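Local coordinates for protein sulfate adenylyltransferase (Allochromatium vinosum, PDB 4DNX) that catalyses the reversible reaction of sulfate and ATP to adenosine 5'-phosphosulfate and diphosphate, as a dissimilatory ATP sulfurylase, at residues 84-89 against 154-159; 252-257 against 379-384; 279-284 against 323-328; 269-274 against 299-304; 225-230 against 261-266. All coordinates share one frame; numbering follows the deposited sequence.

From the N terminus, interaction 1 comes first and closes a loop of 64 residues within the PUA-like domain; the other four follow in the ATP-sulfurylase region. Interaction 5 pairs strand 223-230 with strand 260-266, which helix 240-254 connects along the chain. Before it closes, the end of that helix opens interaction 2, so the two cross; interaction 2 closes only at helix 381-393 and encloses interactions 3 and 4. These last two also cross: 269-274 meets 299-304, while 279-284 meets 323-328. Interactions 3 and 5 reach the same parallel sheet and touch through Arg284 and His227. Interaction 1 stands apart, its centre about 47 Å from that of interaction 2.

Interaction 1: residues 84-89 against 154-159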
# COMPACT_ATOMS: atom_id res chain seq x y z
N LEU A 84 12.95 -23.04 0.31
CA LEU A 84 12.57 -24.29 -0.36
C LEU A 84 11.09 -24.30 -0.71
O LEU A 84 10.23 -23.69 -0.02
CB LEU A 84 12.90 -25.48 0.54
CG LEU A 84 14.39 -25.87 0.63
CD1 LEU A 84 14.62 -26.81 1.78
CD2 LEU A 84 14.85 -26.55 -0.70
N CYS A 85 10.78 -24.99 -1.81
CA CYS A 85 9.38 -25.33 -2.14
C CYS A 85 9.28 -26.84 -2.09
O CYS A 85 9.59 -27.55 -3.07
CB CYS A 85 9.00 -24.83 -3.55
SG CYS A 85 7.27 -25.20 -3.91
N LEU A 86 8.87 -27.34 -0.92
CA LEU A 86 8.77 -28.78 -0.68
C LEU A 86 7.33 -29.21 -0.86
O LEU A 86 6.42 -28.51 -0.43
CB LEU A 86 9.23 -29.10 0.74
CG LEU A 86 10.74 -29.01 0.99
CD1 LEU A 86 11.05 -29.10 2.48
CD2 LEU A 86 11.40 -30.17 0.27
N LEU A 87 7.14 -30.38 -1.46
CA LEU A 87 5.81 -30.92 -1.82
C LEU A 87 5.79 -32.41 -1.43
O LEU A 87 6.83 -33.08 -1.44
CB LEU A 87 5.60 -30.82 -3.31
CG LEU A 87 5.65 -29.40 -3.96
CD1 LEU A 87 5.53 -29.63 -5.47
CD2 LEU A 87 4.53 -28.52 -3.42
N GLU A 88 4.60 -32.95 -1.18
CA GLU A 88 4.46 -34.36 -0.96
C GLU A 88 4.85 -35.15 -2.23
O GLU A 88 5.50 -36.21 -2.18
CB GLU A 88 3.00 -34.63 -0.56
CG GLU A 88 2.71 -36.08 -0.26
CD GLU A 88 3.63 -36.64 0.80
OE1 GLU A 88 3.92 -35.90 1.78
OE2 GLU A 88 4.07 -37.81 0.65
N SER A 89 4.47 -34.62 -3.39
CA SER A 89 4.77 -35.27 -4.67
C SER A 89 4.82 -34.26 -5.82
O SER A 89 4.12 -33.26 -5.79
CB SER A 89 3.69 -36.33 -4.95
OG SER A 89 3.79 -36.79 -6.28
N ARG A 154 8.89 -34.18 0.90
CA ARG A 154 10.33 -34.35 0.62
C ARG A 154 10.72 -34.15 -0.84
O ARG A 154 11.86 -34.45 -1.23
CB ARG A 154 10.79 -35.76 1.07
CG ARG A 154 10.61 -36.03 2.57
CD ARG A 154 11.34 -34.99 3.42
NE ARG A 154 11.61 -35.54 4.75
CZ ARG A 154 12.38 -36.59 5.03
NH1 ARG A 154 13.04 -37.26 4.07
NH2 ARG A 154 12.49 -36.96 6.30
N THR A 155 9.80 -33.65 -1.67
CA THR A 155 10.12 -33.34 -3.06
C THR A 155 10.35 -31.83 -3.19
O THR A 155 9.44 -31.04 -3.00
CB THR A 155 8.98 -33.78 -4.02
OG1 THR A 155 8.79 -35.20 -3.91
CG2 THR A 155 9.34 -33.47 -5.48
N ALA A 156 11.59 -31.45 -3.53
CA ALA A 156 11.93 -30.03 -3.67
C ALA A 156 11.87 -29.63 -5.14
O ALA A 156 12.50 -30.30 -6.00
CB ALA A 156 13.33 -29.80 -3.14
N ILE A 157 11.11 -28.59 -5.46
CA ILE A 157 11.08 -28.05 -6.83
C ILE A 157 11.79 -26.70 -6.79
O ILE A 157 11.59 -25.89 -5.84
CB ILE A 157 9.65 -27.98 -7.39
CG1 ILE A 157 8.76 -27.07 -6.56
CG2 ILE A 157 9.05 -29.41 -7.38
CD1 ILE A 157 7.39 -26.76 -7.26
N SER A 158 12.64 -26.47 -7.79
CA SER A 158 13.51 -25.28 -7.75
C SER A 158 13.50 -24.57 -9.09
O SER A 158 13.18 -25.18 -10.13
CB SER A 158 14.95 -25.64 -7.35
OG SER A 158 15.49 -26.67 -8.18
N GLY A 159 13.82 -23.28 -9.05
CA GLY A 159 13.80 -22.44 -10.26
C GLY A 159 13.23 -21.06 -10.00
O GLY A 159 12.64 -20.81 -8.91
O HOH W 1 12.94 -25.87 -3.50
O HOH W 2 7.55 -36.36 -0.26
O HOH W 3 8.76 -37.11 -2.17
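Cys85 and Leu87 close on Ile157 to form the tight side of this antiparallel pairing. Ile157 CG1 takes the crowded position between its backbone N and carbonyl carbon (chi1 61°) and from there meets Cys85 SG at 3.6 Å. The CD1 atoms of Leu87 and Ile157 lie 3.9 Å apart, the side chains crossing at about a right angle. On the opposite face, Leu86 CD2 rests 3.9 Å from Ala156 CB. Three backbone bonds hold the register: Ile157 N to Cys85 O at 3.0 Å, Leu87 N to Thr155 O at 2.8 Å and Thr155 N to Leu87 O at 3.0 Å. A single water bridges Cys85 N and Ile157 O, but the Glu88 side is looser and wetter. One water there accepts a hydrogen bond from Arg154 N and donates one to Glu88 O; another lies 2.6 Å from Thr155 OG1 and reaches Glu88 O weakly. Thr155 OG1 also bonds Gln122, and the Arg154 guanidinium turns to a salt bridge with Asp125. Arg154 and Thr155 together face Leu87, a classic beta bulge at the start of strand 155-163 in the mixed sheet of the PUA-like domain.

Interaction 2: residues 252-257 against 379-384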
# COMPACT_ATOMS: atom_id res chain seq x y z
N GLU A 252 1.64 9.54 16.45
CA GLU A 252 1.15 10.92 16.24
C GLU A 252 1.33 11.82 17.42
O GLU A 252 1.67 13.00 17.26
CB GLU A 252 -0.32 10.88 15.82
CG GLU A 252 -0.46 10.88 14.31
CD GLU A 252 -0.62 9.50 13.71
OE1 GLU A 252 -1.80 9.12 13.48
OE2 GLU A 252 0.39 8.79 13.46
N LEU A 253 1.10 11.29 18.63
CA LEU A 253 1.03 12.13 19.81
C LEU A 253 2.37 12.23 20.59
O LEU A 253 2.61 13.22 21.30
CB LEU A 253 -0.09 11.67 20.76
CG LEU A 253 -1.53 11.68 20.23
CD1 LEU A 253 -2.51 11.19 21.29
CD2 LEU A 253 -1.96 13.09 19.73
N TYR A 254 3.23 11.22 20.46
CA TYR A 254 4.40 11.12 21.33
C TYR A 254 5.75 11.13 20.58
O TYR A 254 6.83 11.13 21.21
CB TYR A 254 4.26 9.92 22.28
CG TYR A 254 3.10 10.09 23.27
CD1 TYR A 254 3.28 10.85 24.44
CD2 TYR A 254 1.85 9.58 23.00
CE1 TYR A 254 2.23 11.02 25.35
CE2 TYR A 254 0.79 9.75 23.88
CZ TYR A 254 0.98 10.47 25.05
OH TYR A 254 -0.05 10.65 25.95
N PHE A 255 5.71 11.12 19.25
CA PHE A 255 6.95 11.28 18.50
C PHE A 255 6.98 12.63 17.78
O PHE A 255 5.92 13.16 17.48
CB PHE A 255 7.07 10.17 17.46
CG PHE A 255 7.54 8.84 18.02
CD1 PHE A 255 6.66 8.01 18.77
CD2 PHE A 255 8.85 8.39 17.78
CE1 PHE A 255 7.12 6.76 19.27
CE2 PHE A 255 9.31 7.13 18.26
CZ PHE A 255 8.43 6.32 19.01
N PRO A 256 8.16 13.17 17.49
CA PRO A 256 8.22 14.42 16.72
C PRO A 256 7.72 14.24 15.27
O PRO A 256 7.62 13.12 14.78
CB PRO A 256 9.70 14.79 16.73
CG PRO A 256 10.36 13.90 17.72
CD PRO A 256 9.51 12.68 17.85
N PRO A 257 7.44 15.33 14.57
CA PRO A 257 7.03 15.25 13.15
C PRO A 257 8.06 14.56 12.25
O PRO A 257 9.27 14.75 12.40
CB PRO A 257 6.92 16.72 12.73
CG PRO A 257 6.73 17.45 13.99
CD PRO A 257 7.51 16.73 15.03
N SER A 379 2.08 3.06 30.30
CA SER A 379 1.13 3.14 29.17
C SER A 379 0.65 4.58 28.95
O SER A 379 0.36 5.32 29.91
CB SER A 379 -0.07 2.20 29.41
OG SER A 379 -0.85 2.07 28.23
N ARG A 380 0.58 5.00 27.69
CA ARG A 380 0.02 6.34 27.39
C ARG A 380 -1.49 6.30 27.54
O ARG A 380 -2.12 5.33 27.06
CB ARG A 380 0.39 6.73 25.96
CG ARG A 380 1.90 6.69 25.67
CD ARG A 380 2.66 7.63 26.64
NE ARG A 380 4.04 7.84 26.18
CZ ARG A 380 4.85 8.78 26.70
NH1 ARG A 380 4.41 9.55 27.69
NH2 ARG A 380 6.09 8.93 26.25
N PRO A 381 -2.09 7.33 28.14
CA PRO A 381 -3.56 7.28 28.34
C PRO A 381 -4.36 7.02 27.04
O PRO A 381 -5.37 6.31 27.08
CB PRO A 381 -3.90 8.67 28.91
CG PRO A 381 -2.61 9.15 29.50
CD PRO A 381 -1.52 8.59 28.69
N GLU A 382 -3.94 7.61 25.92
CA GLU A 382 -4.75 7.49 24.69
C GLU A 382 -4.62 6.09 24.08
O GLU A 382 -5.58 5.59 23.46
CB GLU A 382 -4.28 8.50 23.63
CG GLU A 382 -4.42 9.92 24.14
CD GLU A 382 -3.17 10.45 24.87
OE1 GLU A 382 -3.17 11.69 25.08
OE2 GLU A 382 -2.25 9.68 25.27
N VAL A 383 -3.46 5.48 24.28
CA VAL A 383 -3.24 4.08 23.84
C VAL A 383 -4.06 3.14 24.78
O VAL A 383 -4.79 2.23 24.32
CB VAL A 383 -1.73 3.74 23.83
CG1 VAL A 383 -1.50 2.26 23.48
CG2 VAL A 383 -0.92 4.67 22.80
N ALA A 384 -3.94 3.36 26.07
CA ALA A 384 -4.73 2.59 27.03
C ALA A 384 -6.22 2.66 26.70
O ALA A 384 -6.95 1.64 26.79
CB ALA A 384 -4.48 3.09 28.46
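Arg380 lies across the ring of Tyr254 in a guanidinium-aromatic stack that joins the N-cap of helix 381-393 to the C-terminal end of helix 240-254, at the surface of the ATP-sulfurylase region. Traced outward, Arg380 CB first meets the far part of the ring, 3.7 Å from Tyr254 CE2. CG stays over the same side, also 3.7 Å from Tyr254 CE2. A bend at chi2 (-58°) then brings CD above the middle of the ring, where its CH-pi contact with the Tyr254 centroid measures 3.7 Å. NE continues over the face toward Tyr254 CD1, and CZ comes to 3.4 Å from Tyr254 CD1. The guanidinium therefore lies nearly flat on the ring, the planes 16° apart, with NH1 reaching 3.5 Å from Tyr254 CE1. NH2, at the tip, forms a salt bridge with Glu209 of helix 206-219, which probably balances the charge and fixes the rotation of the group. Beside the stack, Leu253 CD1 packs 3.7 Å from Glu382 CG, against the aliphatic part of that glutamate. The Glu382 chain bends at chi2, and its carboxylate is turned 66° from the Tyr254 ring plane. Its OE2 nevertheless comes in at the ring edge, in plane, where it accepts a very short hydrogen bond from Tyr254 OH, 2.5 Å long.

Interaction 3: residues 279-284 against 323-328; sequences LHAYFR and LAIEIF
Apolar contact carries most of the meeting between Ala281 and the run Leu323, Ile325 and Ile327. The methyl of Ala281, directed toward 323-328, touches all three: its CB lies 4.1 Å from Leu323 CD1, 4.0 Å from Ile325 CG2 and 4.3 Å from Ile327 CD1. Leu323 CD2 bears instead on the helix backbone, 4.0 Å from Tyr282 CA, and approaches the Tyr282 ring obliquely. Phe314 of helix 309-316 packs on Ala281, Leu323 and Ile327 and so completes the cluster. Ile325 also meets the helix backbone and the aliphatic root of an arginine. Its CG2 sits 3.5 Å from Ala281 O; CG1 is anti to the backbone N, and an extended chi2 (167°) carries CD1 to 3.7 Å from Arg284 CB. An alanine at Ile325 would probably open a gap beneath the helix, leaving Ala281 CB and Arg284 CB without the methyls that now abut them. Polar bonding is directed elsewhere. Arg284 NE bonds His227 ND1 and its NH2 bonds Gln199 OE1, while Tyr282 OH bonds Ser53 O. The backbone N atoms of Ala324 and Ile325 both bond OE1 of Gln285, which is one residue on in the same helix and supplies the polar tie to the approach of edge strand 326-329. Between 279-284 and 323-328 themselves the fit rests on shape and dispersion, while the charged end of Arg284 is engaged by His227 and Gln199.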
# COMPACT_ATOMS: atom_id res chain seq x y z
N LEU A 279 18.34 -13.38 9.22
CA LEU A 279 17.37 -13.17 8.14
C LEU A 279 16.66 -11.80 8.27
O LEU A 279 16.53 -11.06 7.28
CB LEU A 279 16.35 -14.30 8.14
CG LEU A 279 15.35 -14.21 6.99
CD1 LEU A 279 16.09 -14.34 5.63
CD2 LEU A 279 14.27 -15.31 7.16
N HIS A 280 16.22 -11.49 9.50
CA HIS A 280 15.62 -10.17 9.82
C HIS A 280 16.51 -9.01 9.45
O HIS A 280 16.03 -8.07 8.82
CB HIS A 280 15.30 -10.08 11.30
CG HIS A 280 14.14 -10.90 11.74
ND1 HIS A 280 13.83 -11.08 13.08
CD2 HIS A 280 13.22 -11.61 11.04
CE1 HIS A 280 12.75 -11.84 13.18
NE2 HIS A 280 12.36 -12.18 11.95
N ALA A 281 17.80 -9.08 9.80
CA ALA A 281 18.76 -8.03 9.43
C ALA A 281 18.89 -7.91 7.91
O ALA A 281 18.89 -6.80 7.33
CB ALA A 281 20.12 -8.25 10.12
N TYR A 282 18.92 -9.06 7.25
CA TYR A 282 19.05 -9.09 5.79
C TYR A 282 17.91 -8.32 5.11
O TYR A 282 18.17 -7.40 4.29
CB TYR A 282 19.04 -10.54 5.36
CG TYR A 282 19.30 -10.75 3.87
CD1 TYR A 282 18.29 -10.50 2.93
CD2 TYR A 282 20.52 -11.22 3.45
CE1 TYR A 282 18.56 -10.68 1.54
CE2 TYR A 282 20.81 -11.43 2.09
CZ TYR A 282 19.81 -11.15 1.15
OH TYR A 282 20.11 -11.33 -0.19
N PHE A 283 16.66 -8.66 5.43
CA PHE A 283 15.56 -7.99 4.73
C PHE A 283 15.31 -6.54 5.17
O PHE A 283 14.81 -5.73 4.37
CB PHE A 283 14.28 -8.85 4.59
CG PHE A 283 13.52 -9.16 5.85
CD1 PHE A 283 12.62 -8.23 6.40
CD2 PHE A 283 13.55 -10.47 6.35
CE1 PHE A 283 11.83 -8.60 7.55
CE2 PHE A 283 12.78 -10.85 7.48
CZ PHE A 283 11.90 -9.92 8.07
N ARG A 284 15.76 -6.22 6.38
CA ARG A 284 15.66 -4.84 6.84
C ARG A 284 16.68 -3.97 6.11
O ARG A 284 16.43 -2.78 5.88
CB ARG A 284 15.82 -4.75 8.37
CG ARG A 284 14.49 -4.72 9.13
CD ARG A 284 13.75 -5.92 8.92
NE ARG A 284 12.39 -6.06 9.53
CZ ARG A 284 12.02 -6.93 10.47
NH1 ARG A 284 12.89 -7.67 11.16
NH2 ARG A 284 10.71 -7.08 10.75
N LEU A 323 26.89 -7.81 5.45
CA LEU A 323 25.80 -6.90 5.80
C LEU A 323 26.36 -5.55 6.13
O LEU A 323 27.38 -5.46 6.79
CB LEU A 323 25.03 -7.40 7.03
CG LEU A 323 24.14 -8.64 6.81
CD1 LEU A 323 23.59 -9.13 8.14
CD2 LEU A 323 23.01 -8.37 5.84
N ALA A 324 25.66 -4.50 5.71
CA ALA A 324 26.01 -3.16 6.11
C ALA A 324 25.15 -2.63 7.24
O ALA A 324 25.56 -1.71 7.94
CB ALA A 324 25.98 -2.20 4.91
N ILE A 325 23.94 -3.19 7.41
CA ILE A 325 23.05 -2.79 8.52
C ILE A 325 23.73 -3.11 9.85
O ILE A 325 24.45 -4.14 9.97
CB ILE A 325 21.65 -3.44 8.38
CG1 ILE A 325 20.65 -2.87 9.41
CG2 ILE A 325 21.72 -5.01 8.45
CD1 ILE A 325 19.13 -3.23 9.12
N GLU A 326 23.52 -2.25 10.85
CA GLU A 326 24.15 -2.40 12.17
C GLU A 326 23.08 -2.81 13.19
O GLU A 326 21.92 -2.48 13.01
CB GLU A 326 24.78 -1.08 12.61
CG GLU A 326 25.99 -0.68 11.78
CD GLU A 326 26.58 0.62 12.25
OE1 GLU A 326 26.75 1.54 11.41
OE2 GLU A 326 26.86 0.74 13.47
N ILE A 327 23.48 -3.52 14.24
CA ILE A 327 22.53 -3.96 15.25
C ILE A 327 22.59 -3.00 16.43
O ILE A 327 23.69 -2.68 16.90
CB ILE A 327 22.84 -5.40 15.74
CG1 ILE A 327 22.79 -6.41 14.56
CG2 ILE A 327 21.87 -5.80 16.90
CD1 ILE A 327 21.59 -6.28 13.61
N PHE A 328 21.43 -2.56 16.89
CA PHE A 328 21.31 -1.90 18.18
C PHE A 328 20.95 -2.99 19.19
O PHE A 328 19.88 -3.61 19.07
CB PHE A 328 20.21 -0.84 18.18
CG PHE A 328 20.08 -0.16 19.54
CD1 PHE A 328 19.15 -0.58 20.48
CD2 PHE A 328 20.96 0.86 19.88
CE1 PHE A 328 19.08 0.05 21.77
CE2 PHE A 328 20.88 1.50 21.15
CZ PHE A 328 19.94 1.08 22.07

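Interaction 4: residues 269-274 against 299-304; sequences MLYAGP and AGVGDY
Ala299 O is gripped chiefly by Gly273 N, in a hydrogen bond of 3.0 Å. The donor stands well above the carbonyl plane, 62° out of it, and the C=O...N angle is 118°. Two lesser partners share the oxygen: Tyr271 CA, in a CA-H...O contact of 3.5 Å, and a water that bonds weakly both to it and to Tyr271 N. Ala299 CB adds packing beside this bond, 3.9 Å from Gly273 O. Gly273 has positive phi, and a side chain there would run into Pro274 CD. Farther along, Tyr271 and Val301 cross at about a right angle. Val301 CG1 lies between the backbone N and the carbonyl carbon (chi1 64°), which turns it to Tyr271 CB at 3.8 Å and Tyr271 O at 3.6 Å. Gly300 O approaches the edge of the Tyr271 ring near its plane, 4.4 Å from CD1, while Met269 CB lies over one face toward the rim. Val301 then begins a type II' turn ending at Tyr304, with Gly302 at a positive phi. Both segments are loops following strands of the parallel sheet, 260-266 and 291-294. Gly273 is the N-cap of helix 274-287, whose Glu276 bonds Leu270 N and Ala272 N, while Pro274 packs on helix 309-316 and Tyr271 and Val301 both touch Pro144 of helix 144-149.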
# COMPACT_ATOMS: atom_id res chain seq x y z
N MET A 269 6.68 -16.91 10.71
CA MET A 269 7.78 -17.01 11.68
C MET A 269 8.45 -18.40 11.67
O MET A 269 7.76 -19.44 11.62
CB MET A 269 7.24 -16.76 13.10
CG MET A 269 6.73 -15.35 13.37
SD MET A 269 5.74 -15.32 14.92
CE MET A 269 6.99 -15.72 16.14
N LEU A 270 9.78 -18.41 11.75
CA LEU A 270 10.54 -19.66 11.86
C LEU A 270 10.80 -20.13 13.29
O LEU A 270 11.15 -21.30 13.54
CB LEU A 270 11.89 -19.55 11.13
CG LEU A 270 11.86 -19.16 9.64
CD1 LEU A 270 13.25 -18.89 9.14
CD2 LEU A 270 11.25 -20.32 8.81
N TYR A 271 10.65 -19.21 14.24
CA TYR A 271 11.02 -19.47 15.63
C TYR A 271 12.48 -19.95 15.77
O TYR A 271 12.77 -20.75 16.64
CB TYR A 271 10.07 -20.49 16.29
CG TYR A 271 8.60 -20.12 16.26
CD1 TYR A 271 8.03 -19.35 17.28
CD2 TYR A 271 7.77 -20.59 15.24
CE1 TYR A 271 6.65 -19.02 17.25
CE2 TYR A 271 6.42 -20.26 15.20
CZ TYR A 271 5.86 -19.48 16.20
OH TYR A 271 4.52 -19.19 16.13
N ALA A 272 13.37 -19.42 14.93
CA ALA A 272 14.75 -19.94 14.83
C ALA A 272 15.80 -19.07 15.51
O ALA A 272 17.02 -19.25 15.33
CB ALA A 272 15.10 -20.19 13.33
N GLY A 273 15.33 -18.13 16.33
CA GLY A 273 16.24 -17.37 17.22
C GLY A 273 17.36 -16.71 16.45
O GLY A 273 17.09 -15.97 15.48
N PRO A 274 18.61 -16.96 16.86
CA PRO A 274 19.76 -16.29 16.24
C PRO A 274 19.80 -16.44 14.72
O PRO A 274 20.08 -15.46 14.01
CB PRO A 274 20.97 -16.96 16.88
CG PRO A 274 20.47 -17.57 18.18
CD PRO A 274 18.99 -17.79 18.03
N ALA A 299 13.35 -13.52 18.44
CA ALA A 299 12.81 -14.59 17.55
C ALA A 299 12.88 -16.00 18.17
O ALA A 299 12.81 -17.01 17.45
CB ALA A 299 13.54 -14.56 16.20
N GLY A 300 12.97 -16.06 19.49
CA GLY A 300 13.16 -17.33 20.21
C GLY A 300 11.87 -18.08 20.50
O GLY A 300 10.76 -17.58 20.23
N VAL A 301 12.04 -19.29 21.00
CA VAL A 301 10.95 -20.15 21.49
C VAL A 301 11.57 -21.08 22.53
O VAL A 301 12.77 -21.38 22.44
CB VAL A 301 10.28 -20.94 20.32
CG1 VAL A 301 11.23 -21.91 19.65
CG2 VAL A 301 8.99 -21.61 20.75
N GLY A 302 10.78 -21.50 23.51
CA GLY A 302 11.21 -22.50 24.50
C GLY A 302 12.52 -22.11 25.16
O GLY A 302 12.75 -20.93 25.47
N ASP A 303 13.42 -23.08 25.30
CA ASP A 303 14.69 -22.86 25.98
C ASP A 303 15.91 -23.14 25.10
O ASP A 303 17.00 -23.38 25.60
CB ASP A 303 14.74 -23.69 27.28
CG ASP A 303 15.01 -22.83 28.50
OD1 ASP A 303 14.49 -21.68 28.56
OD2 ASP A 303 15.74 -23.31 29.39
N TYR A 304 15.74 -23.11 23.78
CA TYR A 304 16.79 -23.56 22.87
C TYR A 304 17.96 -22.60 22.72
O TYR A 304 19.06 -23.05 22.42
CB TYR A 304 16.23 -23.85 21.47
CG TYR A 304 15.10 -24.82 21.50
CD1 TYR A 304 15.34 -26.19 21.66
CD2 TYR A 304 13.79 -24.37 21.41
CE1 TYR A 304 14.30 -27.08 21.70
CE2 TYR A 304 12.72 -25.27 21.46
CZ TYR A 304 12.99 -26.61 21.59
OH TYR A 304 11.95 -27.51 21.63
O HOH W 4 10.15 -16.06 15.46

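Interaction 5: residues 225-230 against 261-266; sequences VIHMLL and MVTGYG
His227 and Tyr265 form an offset stack between neighbouring parallel strands, ring centroids 4.5 Å apart and planes at 24°. Their first torsions differ: His227 CG is anti to its backbone N, whereas Tyr265 CG falls between backbone N and carbonyl carbon (chi1 70°). Tyr265 CD1 lies over the centre of the imidazole, 3.4 Å from His227 CE1. Thr263 shares the torsion of Tyr265 (chi1 68°), which puts OG1 in the plane of the imidazole at its edge, 3.1 Å from His227 CD2. The hydroxyl donates its hydrogen bond to Ile226 O at 3.1 Å, from above the carbonyl plane. Thr263 N reaches the same oxygen nearly along the C=O axis at 2.9 Å, so two donors from one residue grip it. Leu229 CD1 packs 3.9 Å from Tyr265 CZ. On the other face of the sheet, Met228 bends at chi3 to set CE 3.7 Å from Val262 CG1. Leu230 CD1 occupies the space over Gly264, where a beta carbon would clash with it. His227 has further partners, Arg284 at ND1 and Tyr51 at NE2; an alanine here would probably leave Arg284 NE and the Tyr51 hydroxyl without this partner and take away the ring stacked on Tyr265. Val262 N bonds Glu189 of the second subunit, beyond the outermost strand 260-266. Strand 223-230, helix 240-254 and strand 260-266 make a beta-alpha-beta unit, as in a Rossmann-like fold.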
# COMPACT_ATOMS: atom_id res chain seq x y z
N VAL A 225 11.25 2.86 11.39
CA VAL A 225 10.25 2.11 10.66
C VAL A 225 9.76 1.05 11.66
O VAL A 225 10.59 0.22 12.12
CB VAL A 225 10.86 1.41 9.42
CG1 VAL A 225 9.72 0.60 8.72
CG2 VAL A 225 11.41 2.47 8.42
N ILE A 226 8.45 1.08 11.96
CA ILE A 226 7.81 0.06 12.85
C ILE A 226 7.31 -0.94 11.82
O ILE A 226 6.46 -0.61 10.99
CB ILE A 226 6.67 0.68 13.64
CG1 ILE A 226 7.23 1.75 14.63
CG2 ILE A 226 5.97 -0.45 14.43
CD1 ILE A 226 6.20 2.51 15.48
N HIS A 227 7.90 -2.12 11.82
CA HIS A 227 7.71 -3.10 10.73
C HIS A 227 6.88 -4.22 11.37
O HIS A 227 7.43 -5.08 12.06
CB HIS A 227 9.09 -3.55 10.25
CG HIS A 227 9.10 -4.08 8.84
ND1 HIS A 227 9.94 -5.10 8.45
CD2 HIS A 227 8.36 -3.77 7.76
CE1 HIS A 227 9.76 -5.37 7.16
NE2 HIS A 227 8.79 -4.58 6.72
N MET A 228 5.58 -4.19 11.13
CA MET A 228 4.66 -5.10 11.84
C MET A 228 4.55 -6.44 11.13
O MET A 228 4.50 -6.49 9.87
CB MET A 228 3.26 -4.47 11.97
CG MET A 228 3.19 -3.17 12.95
SD MET A 228 1.53 -2.47 12.98
CE MET A 228 1.23 -2.06 11.24
N LEU A 229 4.57 -7.52 11.90
CA LEU A 229 4.47 -8.83 11.28
C LEU A 229 2.97 -9.07 11.09
O LEU A 229 2.22 -9.18 12.07
CB LEU A 229 5.13 -9.90 12.17
CG LEU A 229 4.89 -11.35 11.71
CD1 LEU A 229 5.15 -11.55 10.19
CD2 LEU A 229 5.81 -12.21 12.55
N LEU A 230 2.53 -9.12 9.83
CA LEU A 230 1.14 -9.36 9.48
C LEU A 230 0.89 -10.86 9.33
O LEU A 230 1.73 -11.58 8.80
CB LEU A 230 0.82 -8.69 8.13
CG LEU A 230 1.18 -7.20 8.17
CD1 LEU A 230 1.06 -6.63 6.75
CD2 LEU A 230 0.30 -6.42 9.12
N MET A 261 7.48 5.70 10.54
CA MET A 261 6.78 5.06 9.45
C MET A 261 6.17 3.76 9.96
O MET A 261 6.90 2.91 10.42
CB MET A 261 7.76 4.70 8.34
CG MET A 261 8.01 5.77 7.36
SD MET A 261 9.33 5.24 6.22
CE MET A 261 8.60 3.75 5.55
N VAL A 262 4.84 3.64 9.89
CA VAL A 262 4.13 2.42 10.33
C VAL A 262 3.83 1.53 9.12
O VAL A 262 3.17 1.97 8.14
CB VAL A 262 2.84 2.76 11.10
CG1 VAL A 262 2.11 1.48 11.56
CG2 VAL A 262 3.18 3.61 12.37
N THR A 263 4.35 0.31 9.16
CA THR A 263 4.36 -0.54 7.95
C THR A 263 4.23 -1.96 8.39
O THR A 263 4.29 -2.27 9.59
CB THR A 263 5.71 -0.46 7.19
OG1 THR A 263 6.74 -1.08 7.98
CG2 THR A 263 6.09 1.00 6.84
N GLY A 264 4.13 -2.85 7.42
CA GLY A 264 4.03 -4.28 7.72
C GLY A 264 4.48 -5.18 6.59
O GLY A 264 4.58 -4.75 5.42
N TYR A 265 4.73 -6.44 6.94
CA TYR A 265 5.15 -7.39 5.93
C TYR A 265 4.55 -8.75 6.26
O TYR A 265 4.05 -8.96 7.36
CB TYR A 265 6.69 -7.48 5.88
CG TYR A 265 7.30 -8.14 7.10
CD1 TYR A 265 7.33 -7.50 8.33
CD2 TYR A 265 7.75 -9.48 7.02
CE1 TYR A 265 7.86 -8.12 9.42
CE2 TYR A 265 8.28 -10.12 8.14
CZ TYR A 265 8.31 -9.43 9.33
OH TYR A 265 8.86 -10.03 10.43
N GLY A 266 4.62 -9.66 5.30
CA GLY A 266 4.05 -11.01 5.50
C GLY A 266 5.06 -12.12 5.26
O GLY A 266 5.63 -12.22 4.17